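PDB 4PAR: uncharacterized protein from Acinetobacter baumannii, which probably cleaves DNA that contains 5-hydroxymethylcytosine, joining a Vsr-like endonuclease domain to an SRA-like domain expected to read the modified base. Local coordinates for residues D8-Y12 / E165-E169; I92-L96 / H118-R122; R108-I112 / A273-D277; D241-E247 / D300-R306. The protein carries 3 engineered substitutions. All blocks are in the same frame, centred on the assembly; numbering follows the deposited sequence.

Contact 1. Residues D8-Y12 / E165-E169; sequences DLTDY and EWNIE
The rings of Y12 and W166 meet in an offset edge-to-face pair, the six-membered ring of W166 turning its edge toward the face of Y12 with the planes at 64° and the centroids 5.3 Å apart. CH2 of W166 leads, lying 3.5 Å from both CD2 and CE2 of Y12. L9, one helical turn before Y12, brings CD1 obliquely to the same indole corner, 3.6 Å from W166 CH2. Both L9 and W166 hold CG anti to the backbone N (chi1 172° and 176°), which carries their ends across the gap between the segments. At D8, one residue before L9, CB lies 3.6 Å from I168 CG2.

Helix 7-16 is thus joined to the segment leading into helix 168-171. The same helix also meets the second subunit, where D11 forms a salt bridge with R24 of the second subunit, and L9 packs on L136 of the same neighbouring chain. The hydroxyl of Y12 is hydrogen-bonded to F44 O, which secures the far end of its ring. No hydrogen bond crosses between the two segments, so their cohesion rests on dispersion and on the weak electrostatics of an aromatic edge meeting a face.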
loop_
_atom_site.group_PDB
_atom_site.type_symbol
_atom_site.label_atom_id
_atom_site.label_comp_id
_atom_site.label_asym_id
_atom_site.label_seq_id
_atom_site.Cartn_x
_atom_site.Cartn_y
_atom_site.Cartn_z
ATOM N N ASP F 8 -17.312 -14.423 -14.556
ATOM C CA ASP F 8 -16.685 -14.635 -13.259
ATOM C C ASP F 8 -15.690 -15.785 -13.335
ATOM O O ASP F 8 -14.615 -15.735 -12.730
ATOM C CB ASP F 8 -17.742 -14.906 -12.197
ATOM C CG ASP F 8 -18.555 -13.680 -11.870
ATOM O OD1 ASP F 8 -17.951 -12.598 -11.721
ATOM O OD2 ASP F 8 -19.795 -13.794 -11.770
ATOM N N LEU F 9 -16.057 -16.816 -14.093
ATOM C CA LEU F 9 -15.160 -17.936 -14.350
ATOM C C LEU F 9 -13.892 -17.442 -15.014
ATOM O O LEU F 9 -12.796 -17.742 -14.556
ATOM C CB LEU F 9 -15.830 -18.988 -15.231
ATOM C CG LEU F 9 -14.909 -20.111 -15.714
ATOM C CD1 LEU F 9 -14.403 -20.931 -14.545
ATOM C CD2 LEU F 9 -15.619 -21.000 -16.724
ATOM N N THR F 10 -14.054 -16.678 -16.090
ATOM C CA THR F 10 -12.926 -16.136 -16.838
ATOM C C THR F 10 -12.004 -15.318 -15.945
ATOM O O THR F 10 -10.787 -15.525 -15.946
ATOM C CB THR F 10 -13.397 -15.258 -18.005
ATOM O OG1 THR F 10 -14.063 -16.074 -18.974
ATOM C CG2 THR F 10 -12.217 -14.572 -18.660
ATOM N N ASP F 11 -12.585 -14.403 -15.174
ATOM C CA ASP F 11 -11.795 -13.583 -14.263
ATOM C C ASP F 11 -11.018 -14.461 -13.285
ATOM O O ASP F 11 -9.820 -14.271 -13.081
ATOM C CB ASP F 11 -12.690 -12.597 -13.505
ATOM C CG ASP F 11 -11.889 -11.541 -12.759
ATOM O OD1 ASP F 11 -11.291 -10.664 -13.419
ATOM O OD2 ASP F 11 -11.860 -11.584 -11.511
ATOM N N TYR F 12 -11.708 -15.439 -12.707
ATOM C CA TYR F 12 -11.097 -16.361 -11.755
ATOM C C TYR F 12 -9.900 -17.098 -12.361
ATOM O O TYR F 12 -8.803 -17.087 -11.796
ATOM C CB TYR F 12 -12.137 -17.362 -11.253
ATOM C CG TYR F 12 -11.593 -18.393 -10.287
ATOM C CD1 TYR F 12 -11.480 -18.112 -8.932
ATOM C CD2 TYR F 12 -11.205 -19.650 -10.728
ATOM C CE1 TYR F 12 -10.984 -19.049 -8.050
ATOM C CE2 TYR F 12 -10.708 -20.593 -9.849
ATOM C CZ TYR F 12 -10.600 -20.288 -8.513
ATOM O OH TYR F 12 -10.108 -21.225 -7.639
ATOM N N GLU F 165 -19.907 -31.176 -9.688
ATOM C CA GLU F 165 -19.280 -30.296 -10.666
ATOM C C GLU F 165 -19.239 -28.864 -10.153
ATOM O O GLU F 165 -20.032 -28.467 -9.301
ATOM C CB GLU F 165 -20.000 -30.365 -12.014
ATOM C CG GLU F 165 -21.414 -29.832 -12.018
ATOM C CD GLU F 165 -22.042 -29.909 -13.398
ATOM O OE1 GLU F 165 -21.334 -30.304 -14.350
ATOM O OE2 GLU F 165 -23.240 -29.578 -13.530
ATOM N N TRP F 166 -18.296 -28.095 -10.676
ATOM C CA TRP F 166 -17.994 -26.775 -10.149
ATOM C C TRP F 166 -18.844 -25.679 -10.788
ATOM O O TRP F 166 -18.974 -25.617 -12.013
ATOM C CB TRP F 166 -16.508 -26.496 -10.352
ATOM C CG TRP F 166 -16.056 -25.141 -9.944
ATOM C CD1 TRP F 166 -16.474 -24.416 -8.867
ATOM C CD2 TRP F 166 -15.081 -24.338 -10.616
ATOM N NE1 TRP F 166 -15.817 -23.207 -8.827
ATOM C CE2 TRP F 166 -14.957 -23.137 -9.893
ATOM C CE3 TRP F 166 -14.300 -24.522 -11.759
ATOM C CZ2 TRP F 166 -14.083 -22.128 -10.275
ATOM C CZ3 TRP F 166 -13.434 -23.522 -12.135
ATOM C CH2 TRP F 166 -13.332 -22.338 -11.397
ATOM N N ASN F 167 -19.431 -24.825 -9.953
ATOM C CA ASN F 167 -20.169 -23.658 -10.436
ATOM C C ASN F 167 -19.882 -22.394 -9.623
ATOM O O ASN F 167 -20.103 -22.364 -8.414
ATOM C CB ASN F 167 -21.671 -23.936 -10.427
ATOM C CG ASN F 167 -22.470 -22.812 -11.057
ATOM O OD1 ASN F 167 -21.984 -22.107 -11.943
ATOM N ND2 ASN F 167 -23.700 -22.632 -10.596
ATOM N N ILE F 168 -19.411 -21.349 -10.299
ATOM C CA ILE F 168 -19.084 -20.083 -9.643
ATOM C C ILE F 168 -20.302 -19.422 -9.009
ATOM O O ILE F 168 -20.275 -19.040 -7.838
ATOM C CB ILE F 168 -18.456 -19.079 -10.631
ATOM C CG1 ILE F 168 -17.030 -19.490 -10.981
ATOM C CG2 ILE F 168 -18.430 -17.688 -10.022
ATOM C CD1 ILE F 168 -16.066 -19.335 -9.825
ATOM N N GLU F 169 -21.363 -19.291 -9.798
ATOM C CA GLU F 169 -22.571 -18.586 -9.387
ATOM C C GLU F 169 -23.196 -19.144 -8.103
ATOM O O GLU F 169 -23.577 -18.386 -7.212
ATOM C CB GLU F 169 -23.594 -18.625 -10.527
ATOM C CG GLU F 169 -24.773 -17.677 -10.370
ATOM C CD GLU F 169 -25.656 -17.645 -11.609
ATOM O OE1 GLU F 169 -25.351 -18.374 -12.577
ATOM O OE2 GLU F 169 -26.654 -16.892 -11.617
#

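Contact 2. Residues I92-L96 / H118-R122; sequences IDEPL and HKIFR
R122 reaches from the edge strand 119-124 of the mixed sheet in the PvuRts1 I-like nuclease domain, of the PD-(D/E)XK clan, to the loop before strand 97-99. Its CB points toward that loop, and the chain runs extended from CG to NE. CD passes 3.6 Å from CD2 of L96, and NE comes 3.3 Å from L96 CD1, so the isobutyl group lies against the end of the arginine. NE itself is held by a salt bridge to E72 on the neighbouring strand 69-74, which also accepts the backbone N-H of L96, so E72 bonds to both segments. At the tip, NH2 makes two weak hydrogen bonds, to E94 O at 2.9 Å with a bent N-H...O angle of 117°, and to I92 O at 3.4 Å but nearly straight. Both carbonyl oxygens lie at the edge of the guanidinium, in its plane, while CG2 of I120 sits over the centre of one face.

I120, two residues earlier on the same side of the strand, fills the middle of the contact. Its CG1 stands anti to the carbonyl carbon (chi1 -71°), and CD1 lies 3.5 Å from CD of P95, the two side chains crossing at about a right angle. The proline's other neighbours include A58 and T60 of strand 57-64 and L52. Beside H118, the end of D93 comes near the strand's first residues, and its OD1 accepts a weak bond from the backbone N of I120 at 3.4 Å.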
loop_
_atom_site.group_PDB
_atom_site.type_symbol
_atom_site.label_atom_id
_atom_site.label_comp_id
_atom_site.label_asym_id
_atom_site.label_seq_id
_atom_site.Cartn_x
_atom_site.Cartn_y
_atom_site.Cartn_z
ATOM N N ILE F 92 6.331 -37.617 3.171
ATOM C CA ILE F 92 6.336 -38.036 1.769
ATOM C C ILE F 92 5.254 -37.340 0.930
ATOM O O ILE F 92 5.486 -36.982 -0.228
ATOM C CB ILE F 92 6.186 -39.586 1.668
ATOM C CG1 ILE F 92 6.237 -40.059 0.213
ATOM C CG2 ILE F 92 4.921 -40.074 2.373
ATOM C CD1 ILE F 92 6.252 -41.571 0.068
ATOM N N ASP F 93 4.089 -37.123 1.533
ATOM C CA ASP F 93 2.948 -36.512 0.855
ATOM C C ASP F 93 2.857 -34.994 1.061
ATOM O O ASP F 93 1.838 -34.381 0.745
ATOM C CB ASP F 93 1.649 -37.191 1.290
ATOM C CG ASP F 93 1.112 -38.142 0.228
ATOM O OD1 ASP F 93 1.122 -37.764 -0.966
ATOM O OD2 ASP F 93 0.693 -39.266 0.580
ATOM N N GLU F 94 3.904 -34.400 1.625
ATOM C CA GLU F 94 3.915 -32.963 1.878
ATOM C C GLU F 94 4.909 -32.250 0.958
ATOM O O GLU F 94 5.886 -32.852 0.518
ATOM C CB GLU F 94 4.262 -32.696 3.343
ATOM C CG GLU F 94 3.317 -33.351 4.329
ATOM C CD GLU F 94 3.669 -33.024 5.764
ATOM O OE1 GLU F 94 4.757 -32.452 5.986
ATOM O OE2 GLU F 94 2.861 -33.337 6.666
ATOM N N PRO F 95 4.655 -30.964 0.653
ATOM C CA PRO F 95 5.497 -30.225 -0.298
ATOM C C PRO F 95 6.947 -30.076 0.155
ATOM O O PRO F 95 7.249 -30.226 1.336
ATOM C CB PRO F 95 4.816 -28.856 -0.375
ATOM C CG PRO F 95 4.031 -28.748 0.876
ATOM C CD PRO F 95 3.558 -30.127 1.169
ATOM N N LEU F 96 7.836 -29.802 -0.792
ATOM C CA LEU F 96 9.253 -29.631 -0.488
ATOM C C LEU F 96 9.584 -28.189 -0.103
ATOM O O LEU F 96 10.635 -27.916 0.478
ATOM C CB LEU F 96 10.110 -30.053 -1.685
ATOM C CG LEU F 96 10.388 -31.529 -1.985
ATOM C CD1 LEU F 96 9.387 -32.457 -1.335
ATOM C CD2 LEU F 96 10.403 -31.752 -3.489
ATOM N N HIS F 118 -4.351 -35.914 1.193
ATOM C CA HIS F 118 -4.137 -35.411 -0.162
ATOM C C HIS F 118 -2.885 -36.027 -0.793
ATOM O O HIS F 118 -1.913 -36.331 -0.101
ATOM C CB HIS F 118 -4.020 -33.883 -0.162
ATOM C CG HIS F 118 -5.211 -33.175 0.409
ATOM N ND1 HIS F 118 -5.186 -31.840 0.753
ATOM C CD2 HIS F 118 -6.461 -33.613 0.692
ATOM C CE1 HIS F 118 -6.369 -31.486 1.223
ATOM N NE2 HIS F 118 -7.160 -32.544 1.199
ATOM N N LYS F 119 -2.917 -36.212 -2.109
ATOM C CA LYS F 119 -1.756 -36.696 -2.848
ATOM C C LYS F 119 -0.983 -35.521 -3.439
ATOM O O LYS F 119 -1.576 -34.525 -3.841
ATOM C CB LYS F 119 -2.186 -37.660 -3.959
ATOM C CG LYS F 119 -1.029 -38.244 -4.770
ATOM C CD LYS F 119 -0.044 -39.000 -3.880
ATOM C CE LYS F 119 1.157 -39.508 -4.669
ATOM N NZ LYS F 119 0.761 -40.469 -5.732
ATOM N N ILE F 120 0.341 -35.627 -3.471
ATOM C CA ILE F 120 1.159 -34.615 -4.129
ATOM C C ILE F 120 1.961 -35.211 -5.276
ATOM O O ILE F 120 2.742 -36.145 -5.085
ATOM C CB ILE F 120 2.131 -33.933 -3.158
ATOM C CG1 ILE F 120 1.363 -33.023 -2.207
ATOM C CG2 ILE F 120 3.160 -33.121 -3.928
ATOM C CD1 ILE F 120 2.242 -32.067 -1.438
ATOM N N PHE F 121 1.746 -34.670 -6.470
ATOM C CA PHE F 121 2.535 -35.049 -7.626
ATOM C C PHE F 121 3.617 -34.014 -7.858
ATOM O O PHE F 121 3.393 -32.816 -7.683
ATOM C CB PHE F 121 1.659 -35.183 -8.862
ATOM C CG PHE F 121 0.703 -36.331 -8.800
ATOM C CD1 PHE F 121 1.143 -37.625 -9.026
ATOM C CD2 PHE F 121 -0.637 -36.119 -8.524
ATOM C CE1 PHE F 121 0.266 -38.688 -8.977
ATOM C CE2 PHE F 121 -1.521 -37.179 -8.473
ATOM C CZ PHE F 121 -1.067 -38.466 -8.700
ATOM N N ARG F 122 4.797 -34.469 -8.256
ATOM C CA ARG F 122 5.895 -33.543 -8.456
ATOM C C ARG F 122 6.317 -33.474 -9.910
ATOM O O ARG F 122 6.124 -34.419 -10.674
ATOM C CB ARG F 122 7.080 -33.931 -7.573
ATOM C CG ARG F 122 6.895 -33.479 -6.149
ATOM C CD ARG F 122 8.030 -33.887 -5.236
ATOM N NE ARG F 122 7.632 -33.675 -3.850
ATOM C CZ ARG F 122 6.995 -34.581 -3.116
ATOM N NH1 ARG F 122 6.706 -35.772 -3.629
ATOM N NH2 ARG F 122 6.655 -34.300 -1.867
#

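Contact 3. Residues R108-I112 / A273-D277; sequences REEDI and ARVKD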
loop_
_atom_site.group_PDB
_atom_site.type_symbol
_atom_site.label_atom_id
_atom_site.label_comp_id
_atom_site.label_asym_id
_atom_site.label_seq_id
_atom_site.Cartn_x
_atom_site.Cartn_y
_atom_site.Cartn_z
ATOM N N ARG F 108 -0.410 -15.677 9.002
ATOM C CA ARG F 108 -1.454 -16.371 9.765
ATOM C C ARG F 108 -2.870 -16.169 9.216
ATOM O O ARG F 108 -3.671 -17.106 9.183
ATOM C CB ARG F 108 -1.441 -15.914 11.225
ATOM C CG ARG F 108 -0.119 -16.060 11.935
ATOM C CD ARG F 108 -0.258 -15.675 13.398
ATOM N NE ARG F 108 -0.861 -14.357 13.563
ATOM C CZ ARG F 108 -0.172 -13.243 13.784
ATOM N NH1 ARG F 108 1.151 -13.290 13.872
ATOM N NH2 ARG F 108 -0.803 -12.084 13.923
ATOM N N GLU F 109 -3.172 -14.945 8.792
ATOM C CA GLU F 109 -4.516 -14.593 8.339
ATOM C C GLU F 109 -4.927 -15.341 7.068
ATOM O O GLU F 109 -6.112 -15.434 6.750
ATOM C CB GLU F 109 -4.615 -13.083 8.102
ATOM C CG GLU F 109 -4.260 -12.228 9.315
ATOM C CD GLU F 109 -4.517 -10.744 9.090
ATOM O OE1 GLU F 109 -4.817 -10.352 7.942
ATOM O OE2 GLU F 109 -4.422 -9.966 10.064
ATOM N N GLU F 110 -3.943 -15.884 6.358
ATOM C CA GLU F 110 -4.175 -16.542 5.074
ATOM C C GLU F 110 -4.977 -17.821 5.230
ATOM O O GLU F 110 -5.107 -18.347 6.333
ATOM C CB GLU F 110 -2.851 -16.847 4.368
ATOM C CG GLU F 110 -2.050 -15.616 3.970
ATOM C CD GLU F 110 -2.771 -14.743 2.957
ATOM O OE1 GLU F 110 -3.691 -15.250 2.273
ATOM O OE2 GLU F 110 -2.414 -13.548 2.847
ATOM N N ASP F 111 -5.514 -18.322 4.122
ATOM C CA ASP F 111 -6.359 -19.502 4.177
ATOM C C ASP F 111 -5.472 -20.719 4.062
ATOM O O ASP F 111 -5.012 -21.084 2.979
ATOM C CB ASP F 111 -7.388 -19.489 3.039
ATOM C CG ASP F 111 -8.229 -20.752 2.992
ATOM O OD1 ASP F 111 -8.694 -21.203 4.061
ATOM O OD2 ASP F 111 -8.423 -21.298 1.886
ATOM N N ILE F 112 -5.305 -21.389 5.192
ATOM C CA ILE F 112 -4.337 -22.456 5.312
ATOM C C ILE F 112 -5.082 -23.732 5.614
ATOM O O ILE F 112 -5.828 -23.808 6.586
ATOM C CB ILE F 112 -3.310 -22.145 6.406
ATOM C CG1 ILE F 112 -2.732 -20.746 6.183
ATOM C CG2 ILE F 112 -2.224 -23.205 6.428
ATOM C CD1 ILE F 112 -1.673 -20.330 7.169
ATOM N N ALA F 273 -13.858 -20.886 10.018
ATOM C CA ALA F 273 -12.687 -20.074 10.317
ATOM C C ALA F 273 -12.607 -18.863 9.401
ATOM O O ALA F 273 -12.873 -18.961 8.203
ATOM C CB ALA F 273 -11.426 -20.907 10.197
ATOM N N ARG F 274 -12.241 -17.717 9.966
ATOM C CA ARG F 274 -12.092 -16.514 9.165
ATOM C C ARG F 274 -10.761 -16.549 8.435
ATOM O O ARG F 274 -9.696 -16.571 9.053
ATOM C CB ARG F 274 -12.184 -15.259 10.031
ATOM C CG ARG F 274 -11.768 -13.981 9.310
ATOM C CD ARG F 274 -11.969 -12.770 10.194
ATOM N NE ARG F 274 -11.457 -11.546 9.587
ATOM C CZ ARG F 274 -11.739 -10.326 10.032
ATOM N NH1 ARG F 274 -12.531 -10.171 11.086
ATOM N NH2 ARG F 274 -11.230 -9.259 9.428
ATOM N N VAL F 275 -10.832 -16.542 7.110
ATOM C CA VAL F 275 -9.638 -16.629 6.288
ATOM C C VAL F 275 -9.707 -15.621 5.157
ATOM O O VAL F 275 -10.774 -15.363 4.605
ATOM C CB VAL F 275 -9.446 -18.045 5.700
ATOM C CG1 VAL F 275 -9.167 -19.052 6.804
ATOM C CG2 VAL F 275 -10.665 -18.463 4.893
ATOM N N LYS F 276 -8.563 -15.037 4.830
ATOM C CA LYS F 276 -8.463 -14.127 3.702
ATOM C C LYS F 276 -8.680 -14.905 2.398
ATOM O O LYS F 276 -8.223 -16.038 2.265
ATOM C CB LYS F 276 -7.102 -13.425 3.724
ATOM C CG LYS F 276 -6.719 -12.715 2.443
ATOM C CD LYS F 276 -5.321 -12.120 2.546
ATOM C CE LYS F 276 -4.684 -11.967 1.172
ATOM N NZ LYS F 276 -3.276 -11.488 1.253
ATOM N N ASP F 277 -9.405 -14.316 1.450
ATOM C CA ASP F 277 -9.636 -14.965 0.160
ATOM C C ASP F 277 -8.329 -15.056 -0.628
ATOM O O ASP F 277 -7.576 -14.083 -0.691
ATOM C CB ASP F 277 -10.699 -14.204 -0.638
ATOM C CG ASP F 277 -11.116 -14.930 -1.909
ATOM O OD1 ASP F 277 -10.883 -16.155 -2.004
ATOM O OD2 ASP F 277 -11.686 -14.274 -2.810
#
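An interface between the two halves of the enzyme is built where the loop before strand 113-114, in the nuclease domain, meets the end of strand 268-276 in the SRA-like domain. One backbone bond and one salt bridge join them, both made by K276. Its N donates to E109 O at 3.1 Å with an almost straight N-H...O angle of 172°. Its side chain, extended beyond CG, then runs alongside E110, the two pointing the same way. OE2 of E110 accepts NZ at 2.7 Å through its syn lone pair, on the side of OE1. The glutamate starts away from the strand but bends at chi2 (-63°), which swings its carboxylate back along the lysine; OE1 lies 3.5 Å from CD of K276.

V275 comes from the same strand to meet D111, and the two side chains cross at a slant. Both methyls, CG1 and CG2, lie 3.5 Å from OD1 of D111, whereas CB of D111 lies 3.6 Å from the backbone O of K276. That aspartate oxygen has its charge partner on the next strand, in a salt bridge with R286, so D111 ties the nuclease loop to two strands of the SRA-like sheet.

Bound DNA comes within about 4 Å of the contact at its nearest atoms. R274 packs on a phosphate, and K276 NZ has a long, weak ion pair with one. E110 is the close partner of the lysine and the phosphate only a distant one, so the carboxylate probably offsets much of the positive charge that K276 would otherwise present to the DNA.

Contact 4. Residues D241-E247 / D300-R306; sequences DGLTITE and DGAVWKR
E247 and W304 turn to the same face of an antiparallel pair of strands, 244-247 and 302-306, in the sheet of the SRA-like domain. Their side chains meet at a slant, with carboxylate and indole planes 39° apart. The glutamate is extended, its CG anti to the backbone N (chi1 -176°), and this brings OE1 to NE1 of W304 at 3.4 Å in a weak hydrogen bond. The stronger partner of OE1 is R269, in a salt bridge. CB of E247 lies in the indole plane at its edge, as does the carbonyl O of I245, while A302 CB packs 3.8 Å from E247 CB, with W262 of helix 252-264 covering this end.

I245 shares that face and is hydrogen-bonded to W304 both ways, I245 N to W304 O and W304 N to I245 O, each 2.9 Å and in the carbonyl plane. T246 and V303 form the next non-hydrogen-bonded pair, on the other face, their methyls CG2 and CG2 4.2 Å apart.

Beside the residues that precede strand 244-247, R306 bends at chi3 (73°) to bring its guanidinium against the 241-243 turn, an Asx turn in which D241 OD1 accepts from L243 N; OD1 is also hydrogen-bonded to OG of S239. L243 and R306 cross at about a right angle, CD2 to NH2 3.6 Å. The carbonyl O of G242 stands over one face of the guanidinium, 3.1 Å above its plane and offset toward the rim, at an angle too poor for a hydrogen bond.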
loop_
_atom_site.group_PDB
_atom_site.type_symbol
_atom_site.label_atom_id
_atom_site.label_comp_id
_atom_site.label_asym_id
_atom_site.label_seq_id
_atom_site.Cartn_x
_atom_site.Cartn_y
_atom_site.Cartn_z
ATOM N N ASP F 241 -3.686 -31.457 11.112
ATOM C CA ASP F 241 -4.650 -32.377 10.520
ATOM C C ASP F 241 -6.084 -31.869 10.687
ATOM O O ASP F 241 -7.037 -32.473 10.185
ATOM C CB ASP F 241 -4.500 -33.773 11.132
ATOM C CG ASP F 241 -4.364 -33.741 12.649
ATOM O OD1 ASP F 241 -4.832 -32.767 13.278
ATOM O OD2 ASP F 241 -3.792 -34.697 13.214
ATOM N N GLY F 242 -6.228 -30.756 11.401
ATOM C CA GLY F 242 -7.522 -30.126 11.596
ATOM C C GLY F 242 -8.403 -30.853 12.589
ATOM O O GLY F 242 -9.619 -30.660 12.606
ATOM N N LEU F 243 -7.795 -31.701 13.412
ATOM C CA LEU F 243 -8.539 -32.451 14.417
ATOM C C LEU F 243 -8.878 -31.634 15.660
ATOM O O LEU F 243 -10.024 -31.617 16.106
ATOM C CB LEU F 243 -7.755 -33.693 14.833
ATOM C CG LEU F 243 -7.524 -34.728 13.736
ATOM C CD1 LEU F 243 -6.872 -35.975 14.317
ATOM C CD2 LEU F 243 -8.837 -35.066 13.049
ATOM N N THR F 244 -7.882 -30.951 16.214
ATOM C CA THR F 244 -8.043 -30.313 17.517
ATOM C C THR F 244 -7.764 -28.816 17.484
ATOM O O THR F 244 -6.727 -28.374 16.992
ATOM C CB THR F 244 -7.126 -30.966 18.584
ATOM O OG1 THR F 244 -6.229 -29.983 19.118
ATOM C CG2 THR F 244 -6.322 -32.116 17.986
ATOM N N ILE F 245 -8.700 -28.047 18.025
ATOM C CA ILE F 245 -8.575 -26.599 18.121
ATOM C C ILE F 245 -8.448 -26.152 19.575
ATOM O O ILE F 245 -9.282 -26.500 20.404
ATOM C CB ILE F 245 -9.784 -25.901 17.493
ATOM C CG1 ILE F 245 -9.831 -26.179 15.989
ATOM C CG2 ILE F 245 -9.750 -24.406 17.783
ATOM C CD1 ILE F 245 -10.977 -25.494 15.270
ATOM N N THR F 246 -7.411 -25.381 19.887
ATOM C CA THR F 246 -7.247 -24.871 21.247
ATOM C C THR F 246 -7.649 -23.403 21.347
ATOM O O THR F 246 -7.203 -22.564 20.549
ATOM C CB THR F 246 -5.796 -25.022 21.753
ATOM O OG1 THR F 246 -4.955 -24.041 21.132
ATOM C CG2 THR F 246 -5.262 -26.418 21.458
ATOM N N GLU F 247 -8.503 -23.111 22.329
ATOM C CA GLU F 247 -8.947 -21.749 22.618
ATOM C C GLU F 247 -8.425 -21.250 23.966
ATOM O O GLU F 247 -8.470 -21.965 24.977
ATOM C CB GLU F 247 -10.476 -21.656 22.589
ATOM C CG GLU F 247 -10.993 -20.231 22.790
ATOM C CD GLU F 247 -12.504 -20.109 22.671
ATOM O OE1 GLU F 247 -13.193 -21.153 22.641
ATOM O OE2 GLU F 247 -13.001 -18.963 22.606
ATOM N N ASP F 300 -3.205 -23.719 27.223
ATOM C CA ASP F 300 -4.004 -24.310 26.126
ATOM C C ASP F 300 -5.508 -24.245 26.418
ATOM O O ASP F 300 -6.318 -24.090 25.498
ATOM C CB ASP F 300 -3.573 -25.765 25.859
ATOM C CG ASP F 300 -2.170 -25.854 25.266
ATOM O OD1 ASP F 300 -1.400 -24.890 25.453
ATOM O OD2 ASP F 300 -1.832 -26.868 24.616
ATOM N N GLY F 301 -5.873 -24.347 27.696
ATOM C CA GLY F 301 -7.225 -24.022 28.122
ATOM C C GLY F 301 -8.283 -24.868 27.449
ATOM O O GLY F 301 -8.273 -26.090 27.575
ATOM N N ALA F 302 -9.202 -24.211 26.747
ATOM C CA ALA F 302 -10.268 -24.919 26.042
ATOM C C ALA F 302 -9.720 -25.756 24.887
ATOM O O ALA F 302 -8.839 -25.315 24.153
ATOM C CB ALA F 302 -11.306 -23.934 25.526
ATOM N N VAL F 303 -10.250 -26.963 24.726
ATOM C CA VAL F 303 -9.827 -27.844 23.646
ATOM C C VAL F 303 -11.045 -28.455 22.969
ATOM O O VAL F 303 -11.897 -29.051 23.620
ATOM C CB VAL F 303 -8.891 -28.959 24.157
ATOM C CG1 VAL F 303 -8.829 -30.112 23.163
ATOM C CG2 VAL F 303 -7.500 -28.401 24.415
ATOM N N TRP F 304 -11.120 -28.292 21.654
ATOM C CA TRP F 304 -12.246 -28.768 20.869
ATOM C C TRP F 304 -11.771 -29.833 19.889
ATOM O O TRP F 304 -10.950 -29.555 19.020
ATOM C CB TRP F 304 -12.912 -27.606 20.122
ATOM C CG TRP F 304 -13.260 -26.435 21.007
ATOM C CD1 TRP F 304 -12.420 -25.439 21.418
ATOM C CD2 TRP F 304 -14.539 -26.145 21.588
ATOM N NE1 TRP F 304 -13.096 -24.550 22.220
ATOM C CE2 TRP F 304 -14.397 -24.960 22.339
ATOM C CE3 TRP F 304 -15.789 -26.772 21.545
ATOM C CZ2 TRP F 304 -15.459 -24.391 23.041
ATOM C CZ3 TRP F 304 -16.840 -26.204 22.243
ATOM C CH2 TRP F 304 -16.668 -25.028 22.983
ATOM N N LYS F 305 -12.274 -31.052 20.047
ATOM C CA LYS F 305 -11.933 -32.157 19.156
ATOM C C LYS F 305 -12.984 -32.250 18.053
ATOM O O LYS F 305 -14.159 -31.990 18.302
ATOM C CB LYS F 305 -11.840 -33.473 19.937
ATOM C CG LYS F 305 -11.501 -34.702 19.099
ATOM C CD LYS F 305 -11.544 -35.968 19.942
ATOM C CE LYS F 305 -11.315 -37.209 19.093
ATOM N NZ LYS F 305 -12.394 -37.406 18.086
ATOM N N ARG F 306 -12.573 -32.619 16.842
ATOM C CA ARG F 306 -13.513 -32.655 15.723
ATOM C C ARG F 306 -14.164 -34.027 15.589
ATOM O O ARG F 306 -13.517 -35.007 15.210
ATOM C CB ARG F 306 -12.809 -32.287 14.414
ATOM C CG ARG F 306 -13.736 -32.265 13.211
ATOM C CD ARG F 306 -12.985 -31.912 11.942
ATOM N NE ARG F 306 -12.144 -33.010 11.473
ATOM C CZ ARG F 306 -11.261 -32.898 10.485
ATOM N NH1 ARG F 306 -11.099 -31.733 9.871
ATOM N NH2 ARG F 306 -10.537 -33.946 10.116
#

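Overall arrangement
Contacts 2 and 4 are partly buried, each holding a strand within one domain, whereas contacts 1 and 3 lie at the surface. Contact 4 is a regular antiparallel strand pairing with one weak side-chain bond added; contact 2 instead fixes an irregular loop to an edge strand through weak bonds, two of them from one arginine. Contact 1 is apolar and aromatic, without a hydrogen bond across it, while contact 3 joins the two domains by a backbone hydrogen bond and a salt bridge, close to the DNA. Contacts 3 and 4 both reach the SRA-like sheet, their centres about 17 Å apart. Contacts 1 and 4 lie on opposite sides of the chain's centre, about 34 Å apart between centres.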